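Local atomic coordinates of glycosyl transferase (Staphylococcus aureus, PDB entry 5U02), a protein that belongs to the TarS family of glycosyl transferases, this chain comprising the linker and the two C-terminal domains of the E-set clan. Residues K140-K145 / E154-E159; D214-V219 / E227-N232. One frame throughout, in Å; residues are numbered along the deposited sequence.

In the fold
Both interactions join neighbouring strands of antiparallel beta hairpins within TarS C-terminal domain 1, the middle part of the elongated chain. Interaction 1 comes first in the sequence, pairing strands 138-146 and 150-159, and closes before interaction 2 pairs strand 212-221 with strand 224-229 and the loop that follows. Their centres are about 11 Å apart, and apolar side chains fill the way between: Leu157 CD2 packs on Leu217 CD2 at 3.6 Å, while Leu155 touches Leu217 and Val230. The strands of both hairpins belong to one branched or curled antiparallel sheet, so the leucine and valine contacts form part of the core of a domain of the E-set clan, probably immunoglobulin-like.

Interaction 1: residues K140-K145 / E154-E159; sequences KMTAFK and ELTLNE
This is an antiparallel strand pairing, interrupted by a beta bulge, in the hairpin of strands 138-146 and 150-159 in TarS C-terminal domain 1. Lys140 and Thr156 form a regular hydrogen-bonded pair: Thr156 N reaches Lys140 O at 2.7 Å, almost straight, and Thr156 O takes Lys140 N in return. Met141 and Leu155 make the next, non-hydrogen-bonded pair. Here the register slips, and the amides of Thr142 and Ala143 both turn to Glu154 O through weak bonds; the return bond, Glu154 N to Ala143 O at 2.9 Å, is straight at the hydrogen, though its donor stands above the carbonyl plane.

The extra residue turns Thr142 CB toward the partner strand, beside the face that carries Ala143, Glu154 and Thr156. With chi1 at 39°, its OG1 sits in the crowded place between backbone N and carbonyl carbon and points across at the other strand. The Glu154 chain, with CG anti to the backbone N and extended beyond it, brings OE1 to 2.7 Å from Thr142 OG1, which gives its proton to the lone pair anti to the other carboxylate oxygen. Thr156 OG1 lies 2.7 Å from the same Thr142 OG1, so one hydroxyl links two side chains. OE2 of Glu154 is held by Tyr206 of the second subunit, which ties the bulge to the subunit interface.

On the other face Leu155 CD2 rests against Met141 CB at 3.7 Å, crossing it obliquely, while the thioether end of Met141 leads away from the partner strand. Two residues opposite one make this a classic beta bulge, set in a hairpin of TarS C-terminal domain 1.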
ATOM      1  N   LYS A 140      13.164  -5.151 -15.997  1.00 28.75           N
ATOM      2  CA  LYS A 140      13.091  -6.452 -16.643  1.00 29.91           C
ATOM      3  C   LYS A 140      11.968  -7.251 -15.994  1.00 31.61           C
ATOM      4  O   LYS A 140      11.884  -7.323 -14.762  1.00 34.19           O
ATOM      5  CB  LYS A 140      14.428  -7.202 -16.556  1.00 28.25           C
ATOM      6  CG  LYS A 140      14.387  -8.577 -17.209  1.00 30.68           C
ATOM      7  CD  LYS A 140      15.545  -9.479 -16.815  1.00 32.12           C
ATOM      8  CE  LYS A 140      15.585 -10.706 -17.724  1.00 34.94           C
ATOM      9  NZ  LYS A 140      16.869 -11.459 -17.658  1.00 35.33           N
ATOM     10  N   MET A 141      11.088  -7.818 -16.818  1.00 28.47           N
ATOM     11  CA  MET A 141       9.995  -8.651 -16.321  1.00 27.35           C
ATOM     12  C   MET A 141      10.561 -10.040 -16.062  1.00 24.39           C
ATOM     13  O   MET A 141      10.720 -10.841 -16.987  1.00 22.72           O
ATOM     14  CB  MET A 141       8.844  -8.674 -17.319  1.00 28.23           C
ATOM     15  CG  MET A 141       7.587  -9.402 -16.831  1.00 28.23           C
ATOM     16  SD  MET A 141       6.282  -9.435 -18.085  1.00 30.48           S
ATOM     17  CE  MET A 141       7.063 -10.416 -19.359  1.00 28.88           C
ATOM     18  N   THR A 142      10.889 -10.325 -14.800  1.00 25.78           N
ATOM     19  CA  THR A 142      11.568 -11.567 -14.454  1.00 27.32           C
ATOM     20  C   THR A 142      10.617 -12.720 -14.143  1.00 26.53           C
ATOM     21  O   THR A 142      11.076 -13.863 -14.047  1.00 27.76           O
ATOM     22  CB  THR A 142      12.518 -11.342 -13.268  1.00 29.66           C
ATOM     23  OG1 THR A 142      11.917 -10.448 -12.324  1.00 28.82           O
ATOM     24  CG2 THR A 142      13.845 -10.757 -13.743  1.00 32.06           C
ATOM     25  N   ALA A 143       9.319 -12.463 -13.985  1.00 22.23           N
ATOM     26  CA  ALA A 143       8.341 -13.539 -13.873  1.00 23.46           C
ATOM     27  C   ALA A 143       7.001 -13.059 -14.409  1.00 25.91           C
ATOM     28  O   ALA A 143       6.668 -11.874 -14.311  1.00 27.16           O
ATOM     29  CB  ALA A 143       8.180 -14.030 -12.427  1.00 20.87           C
ATOM     30  N   PHE A 144       6.234 -13.993 -14.975  1.00 25.56           N
ATOM     31  CA  PHE A 144       4.859 -13.703 -15.379  1.00 22.80           C
ATOM     32  C   PHE A 144       4.076 -15.009 -15.413  1.00 23.59           C
ATOM     33  O   PHE A 144       4.252 -15.806 -16.340  1.00 23.56           O
ATOM     34  CB  PHE A 144       4.822 -13.008 -16.737  1.00 26.97           C
ATOM     35  CG  PHE A 144       3.452 -12.524 -17.133  1.00 25.98           C
ATOM     36  CD1 PHE A 144       2.538 -13.384 -17.721  1.00 26.57           C
ATOM     37  CD2 PHE A 144       3.079 -11.208 -16.913  1.00 29.94           C
ATOM     38  CE1 PHE A 144       1.271 -12.941 -18.081  1.00 30.73           C
ATOM     39  CE2 PHE A 144       1.813 -10.756 -17.269  1.00 32.97           C
ATOM     40  CZ  PHE A 144       0.908 -11.620 -17.855  1.00 31.07           C
ATOM     41  N   LYS A 145       3.207 -15.217 -14.421  1.00 26.39           N
ATOM     42  CA  LYS A 145       2.305 -16.362 -14.371  1.00 29.33           C
ATOM     43  C   LYS A 145       0.868 -15.873 -14.233  1.00 30.84           C
ATOM     44  O   LYS A 145       0.615 -14.798 -13.681  1.00 30.30           O
ATOM     45  CB  LYS A 145       2.631 -17.295 -13.196  1.00 34.27           C
ATOM     46  CG  LYS A 145       4.107 -17.621 -13.023  1.00 43.45           C
ATOM     47  CD  LYS A 145       4.631 -18.521 -14.130  1.00 49.32           C
ATOM     48  CE  LYS A 145       5.963 -19.139 -13.730  1.00 56.08           C
ATOM     49  NZ  LYS A 145       6.614 -19.873 -14.852  1.00 60.36           N
ATOM     50  N   GLU A 154       6.538 -10.355 -11.804  1.00 27.85           N
ATOM     51  CA  GLU A 154       7.672  -9.817 -11.072  1.00 26.62           C
ATOM     52  C   GLU A 154       8.455  -8.900 -11.999  1.00 24.99           C
ATOM     53  O   GLU A 154       8.833  -9.305 -13.102  1.00 24.01           O
ATOM     54  CB  GLU A 154       8.564 -10.946 -10.548  1.00 28.12           C
ATOM     55  CG  GLU A 154       9.734 -10.491  -9.703  1.00 29.23           C
ATOM     56  CD  GLU A 154      10.659 -11.636  -9.356  1.00 32.19           C
ATOM     57  OE1 GLU A 154      11.412 -12.080 -10.252  1.00 33.38           O
ATOM     58  OE2 GLU A 154      10.621 -12.102  -8.193  1.00 31.03           O
ATOM     59  N   LEU A 155       8.675  -7.665 -11.562  1.00 26.68           N
ATOM     60  CA  LEU A 155       9.456  -6.690 -12.310  1.00 26.40           C
ATOM     61  C   LEU A 155      10.714  -6.371 -11.521  1.00 29.84           C
ATOM     62  O   LEU A 155      10.637  -6.019 -10.340  1.00 29.44           O
ATOM     63  CB  LEU A 155       8.649  -5.416 -12.569  1.00 27.93           C
ATOM     64  CG  LEU A 155       7.349  -5.648 -13.343  1.00 31.10           C
ATOM     65  CD1 LEU A 155       6.635  -4.333 -13.579  1.00 33.48           C
ATOM     66  CD2 LEU A 155       7.638  -6.353 -14.657  1.00 30.12           C
ATOM     67  N   THR A 156      11.868  -6.504 -12.169  1.00 30.80           N
ATOM     68  CA  THR A 156      13.156  -6.283 -11.528  1.00 28.27           C
ATOM     69  C   THR A 156      13.778  -5.006 -12.081  1.00 32.80           C
ATOM     70  O   THR A 156      13.992  -4.885 -13.292  1.00 32.70           O
ATOM     71  CB  THR A 156      14.089  -7.474 -11.745  1.00 29.08           C
ATOM     72  OG1 THR A 156      13.513  -8.638 -11.141  1.00 31.00           O
ATOM     73  CG2 THR A 156      15.446  -7.211 -11.114  1.00 30.15           C
ATOM     74  N   LEU A 157      14.057  -4.055 -11.194  1.00 34.67           N
ATOM     75  CA  LEU A 157      14.799  -2.851 -11.560  1.00 34.49           C
ATOM     76  C   LEU A 157      16.278  -3.207 -11.590  1.00 38.90           C
ATOM     77  O   LEU A 157      16.928  -3.291 -10.546  1.00 35.82           O
ATOM     78  CB  LEU A 157      14.527  -1.723 -10.573  1.00 33.02           C
ATOM     79  CG  LEU A 157      13.078  -1.408 -10.214  1.00 34.35           C
ATOM     80  CD1 LEU A 157      13.017  -0.117  -9.409  1.00 37.57           C
ATOM     81  CD2 LEU A 157      12.236  -1.307 -11.460  1.00 33.75           C
ATOM     82  N   ASN A 158      16.817  -3.431 -12.789  1.00 49.15           N
ATOM     83  CA  ASN A 158      18.224  -3.809 -12.898  1.00 57.44           C
ATOM     84  C   ASN A 158      19.141  -2.626 -12.620  1.00 62.02           C
ATOM     85  O   ASN A 158      20.195  -2.786 -11.994  1.00 64.69           O
ATOM     86  CB  ASN A 158      18.512  -4.401 -14.278  1.00 61.43           C
ATOM     87  CG  ASN A 158      18.182  -5.882 -14.358  1.00 62.74           C
ATOM     88  OD1 ASN A 158      17.873  -6.515 -13.348  1.00 63.72           O
ATOM     89  ND2 ASN A 158      18.271  -6.445 -15.558  1.00 63.47           N
ATOM     90  N   GLU A 159      18.765  -1.434 -13.076  1.00 64.20           N
ATOM     91  CA  GLU A 159      19.577  -0.247 -12.856  1.00 64.75           C
ATOM     92  C   GLU A 159      18.684   0.915 -12.458  1.00 59.65           C
ATOM     93  O   GLU A 159      17.661   1.172 -13.100  1.00 58.62           O
ATOM     94  CB  GLU A 159      20.398   0.110 -14.097  1.00 67.94           C
ATOM     95  CG  GLU A 159      21.657  -0.726 -14.239  1.00 74.41           C
ATOM     96  CD  GLU A 159      22.540  -0.272 -15.383  1.00 78.67           C
ATOM     97  OE1 GLU A 159      22.363   0.872 -15.854  1.00 77.80           O
ATOM     98  OE2 GLU A 159      23.416  -1.056 -15.806  1.00 81.40           O
TER

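Interaction 2: residues D214-V219 / E227-N232; sequences DVFLEV and EVRVGN
Arg229 leaves its strand with CG anti to the backbone N and then bends sharply at chi2 (91°), which lays CD over one face of the Phe216 ring. Phe216 meets it with CG anti to its own carbonyl carbon, and Arg229 CD ends 3.7 Å from the centroid of that ring, a CH-pi contact. Against the opposite face comes Glu227, extended beyond CG, its carboxylate stacked on the ring with the planes 19° apart; Phe216 CD2 and Glu227 CG are 3.5 Å apart. Lys172 pairs with Glu227 OE1.

Beyond the ring the guanidinium lies against Asp214 CB, which covers the centre of one face, and Arg229 NH2 makes a salt bridge to Asp214 OD1 at 3.0 Å. Arg229 NH1 hydrogen-bonds to Ile267 O and, more weakly, to Val215 O, at the guanidinium edge near its plane, while Asp214 OD1 is shared with Ser268 and Arg176.

Phe216, Glu227 and Arg229 sit on one face of an antiparallel hairpin, 212-221 with 224-229, in TarS C-terminal domain 1. Leu217 and Val228 form its hydrogen-bonded pair, with Leu217 N nearly straight onto Val228 O at 2.8 Å and Val228 N returning to Leu217 O.

Past the strand end Val230 N still reaches Val215 O, weakly, at 3.3 Å. Val230 CG2, in the crowded position, touches Val215 CG1 at 3.5 Å, and Val230 CG1 meets Leu217 CB on the apolar side, where Val139 also packs.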
ATOM      1  N   ASP A 214      -2.125  -1.793 -21.988  1.00 21.84           N
ATOM      2  CA  ASP A 214      -0.675  -1.862 -22.009  1.00 19.10           C
ATOM      3  C   ASP A 214      -0.138  -1.784 -20.584  1.00 23.19           C
ATOM      4  O   ASP A 214      -0.707  -1.098 -19.731  1.00 23.50           O
ATOM      5  CB  ASP A 214      -0.086  -0.749 -22.880  1.00 22.42           C
ATOM      6  CG  ASP A 214      -0.665  -0.741 -24.301  1.00 24.86           C
ATOM      7  OD1 ASP A 214      -0.457  -1.741 -25.013  1.00 24.35           O
ATOM      8  OD2 ASP A 214      -1.239   0.286 -24.723  1.00 27.71           O
ATOM      9  N   VAL A 215       0.945  -2.511 -20.323  1.00 18.72           N
ATOM     10  CA  VAL A 215       1.493  -2.645 -18.973  1.00 22.37           C
ATOM     11  C   VAL A 215       2.635  -1.651 -18.797  1.00 23.51           C
ATOM     12  O   VAL A 215       3.587  -1.641 -19.586  1.00 22.51           O
ATOM     13  CB  VAL A 215       1.965  -4.082 -18.700  1.00 22.28           C
ATOM     14  CG1 VAL A 215       2.391  -4.241 -17.247  1.00 20.57           C
ATOM     15  CG2 VAL A 215       0.859  -5.081 -19.041  1.00 17.60           C
ATOM     16  N   PHE A 216       2.534  -0.815 -17.766  1.00 26.04           N
ATOM     17  CA  PHE A 216       3.590   0.097 -17.354  1.00 29.22           C
ATOM     18  C   PHE A 216       3.949  -0.162 -15.895  1.00 33.39           C
ATOM     19  O   PHE A 216       3.145  -0.686 -15.116  1.00 19.75           O
ATOM     20  CB  PHE A 216       3.170   1.570 -17.496  1.00 30.36           C
ATOM     21  CG  PHE A 216       2.953   2.028 -18.913  1.00 28.85           C
ATOM     22  CD1 PHE A 216       1.819   1.654 -19.609  1.00 26.13           C
ATOM     23  CD2 PHE A 216       3.865   2.872 -19.532  1.00 30.94           C
ATOM     24  CE1 PHE A 216       1.611   2.092 -20.906  1.00 30.35           C
ATOM     25  CE2 PHE A 216       3.657   3.314 -20.830  1.00 23.18           C
ATOM     26  CZ  PHE A 216       2.532   2.924 -21.515  1.00 23.01           C
ATOM     27  N   LEU A 217       5.167   0.221 -15.526  1.00 25.92           N
ATOM     28  CA  LEU A 217       5.561   0.339 -14.129  1.00 27.30           C
ATOM     29  C   LEU A 217       5.715   1.816 -13.801  1.00 28.58           C
ATOM     30  O   LEU A 217       6.525   2.511 -14.424  1.00 26.36           O
ATOM     31  CB  LEU A 217       6.865  -0.401 -13.839  1.00 26.53           C
ATOM     32  CG  LEU A 217       7.298  -0.287 -12.373  1.00 26.73           C
ATOM     33  CD1 LEU A 217       6.422  -1.168 -11.492  1.00 26.12           C
ATOM     34  CD2 LEU A 217       8.766  -0.635 -12.180  1.00 27.50           C
ATOM     35  N   GLU A 218       4.934   2.294 -12.837  1.00 30.19           N
ATOM     36  CA  GLU A 218       5.043   3.666 -12.367  1.00 36.16           C
ATOM     37  C   GLU A 218       5.990   3.709 -11.177  1.00 34.69           C
ATOM     38  O   GLU A 218       5.866   2.901 -10.253  1.00 26.52           O
ATOM     39  CB  GLU A 218       3.673   4.222 -11.974  1.00 44.93           C
ATOM     40  CG  GLU A 218       3.712   5.642 -11.444  1.00 54.11           C
ATOM     41  CD  GLU A 218       2.509   5.979 -10.583  1.00 63.89           C
ATOM     42  OE1 GLU A 218       1.488   6.441 -11.134  1.00 66.74           O
ATOM     43  OE2 GLU A 218       2.584   5.777  -9.352  1.00 69.14           O
ATOM     44  N   VAL A 219       6.939   4.644 -11.213  1.00 37.47           N
ATOM     45  CA  VAL A 219       7.934   4.821 -10.160  1.00 39.08           C
ATOM     46  C   VAL A 219       7.897   6.279  -9.726  1.00 45.59           C
ATOM     47  O   VAL A 219       8.218   7.171 -10.518  1.00 50.28           O
ATOM     48  CB  VAL A 219       9.346   4.437 -10.630  1.00 38.98           C
ATOM     49  CG1 VAL A 219      10.373   4.802  -9.568  1.00 39.35           C
ATOM     50  CG2 VAL A 219       9.410   2.953 -10.964  1.00 35.26           C
ATOM     51  N   GLU A 227       7.156   6.794 -16.042  1.00 47.38           N
ATOM     52  CA  GLU A 227       6.279   5.812 -16.664  1.00 44.82           C
ATOM     53  C   GLU A 227       7.169   4.907 -17.506  1.00 41.24           C
ATOM     54  O   GLU A 227       7.689   5.333 -18.543  1.00 47.84           O
ATOM     55  CB  GLU A 227       5.206   6.496 -17.510  1.00 49.92           C
ATOM     56  CG  GLU A 227       3.880   5.755 -17.580  1.00 51.72           C
ATOM     57  CD  GLU A 227       2.965   6.300 -18.668  1.00 53.67           C
ATOM     58  OE1 GLU A 227       1.792   5.872 -18.738  1.00 53.03           O
ATOM     59  OE2 GLU A 227       3.423   7.154 -19.456  1.00 53.62           O
ATOM     60  N   VAL A 228       7.372   3.673 -17.058  1.00 33.81           N
ATOM     61  CA  VAL A 228       8.263   2.743 -17.744  1.00 31.35           C
ATOM     62  C   VAL A 228       7.412   1.654 -18.380  1.00 32.02           C
ATOM     63  O   VAL A 228       6.764   0.871 -17.673  1.00 29.41           O
ATOM     64  CB  VAL A 228       9.314   2.144 -16.801  1.00 27.51           C
ATOM     65  CG1 VAL A 228      10.203   1.162 -17.571  1.00 25.87           C
ATOM     66  CG2 VAL A 228      10.149   3.245 -16.179  1.00 28.02           C
ATOM     67  N   ARG A 229       7.415   1.606 -19.716  1.00 31.09           N
ATOM     68  CA  ARG A 229       6.737   0.540 -20.446  1.00 30.98           C
ATOM     69  C   ARG A 229       7.552  -0.738 -20.318  1.00 33.83           C
ATOM     70  O   ARG A 229       8.778  -0.717 -20.465  1.00 34.11           O
ATOM     71  CB  ARG A 229       6.554   0.942 -21.915  1.00 31.00           C
ATOM     72  CG  ARG A 229       5.806  -0.065 -22.772  1.00 33.20           C
ATOM     73  CD  ARG A 229       4.324   0.253 -22.764  1.00 27.60           C
ATOM     74  NE  ARG A 229       3.561  -0.504 -23.735  1.00 27.24           N
ATOM     75  CZ  ARG A 229       3.154  -1.757 -23.544  1.00 26.52           C
ATOM     76  NH1 ARG A 229       3.464  -2.398 -22.424  1.00 20.81           N
ATOM     77  NH2 ARG A 229       2.447  -2.397 -24.477  1.00 26.09           N
ATOM     78  N   VAL A 230       6.882  -1.847 -20.006  1.00 30.99           N
ATOM     79  CA  VAL A 230       7.589  -3.060 -19.615  1.00 33.68           C
ATOM     80  C   VAL A 230       7.279  -4.192 -20.584  1.00 27.84           C
ATOM     81  O   VAL A 230       6.231  -4.221 -21.240  1.00 26.28           O
ATOM     82  CB  VAL A 230       7.251  -3.481 -18.167  1.00 38.84           C
ATOM     83  CG1 VAL A 230       7.591  -2.363 -17.191  1.00 40.36           C
ATOM     84  CG2 VAL A 230       5.796  -3.879 -18.049  1.00 39.66           C
ATOM     85  N   GLY A 231       8.214  -5.135 -20.663  1.00 21.41           N
ATOM     86  CA  GLY A 231       8.022  -6.342 -21.438  1.00 18.04           C
ATOM     87  C   GLY A 231       9.158  -6.650 -22.390  1.00 20.69           C
ATOM     88  O   GLY A 231       9.475  -7.823 -22.607  1.00 24.47           O
ATOM     89  N   ASN A 232       9.784  -5.615 -22.963  1.00 20.92           N
ATOM     90  CA  ASN A 232      10.803  -5.837 -23.984  1.00 26.38           C
ATOM     91  C   ASN A 232      12.075  -6.443 -23.406  1.00 31.92           C
ATOM     92  O   ASN A 232      12.824  -7.099 -24.141  1.00 36.05           O
ATOM     93  CB  ASN A 232      11.109  -4.526 -24.726  1.00 29.96           C
ATOM     94  CG  ASN A 232      11.773  -3.483 -23.843  1.00 35.64           C
ATOM     95  OD1 ASN A 232      12.995  -3.337 -23.856  1.00 43.08           O
ATOM     96  ND2 ASN A 232      10.975  -2.745 -23.081  1.00 35.97           N
TER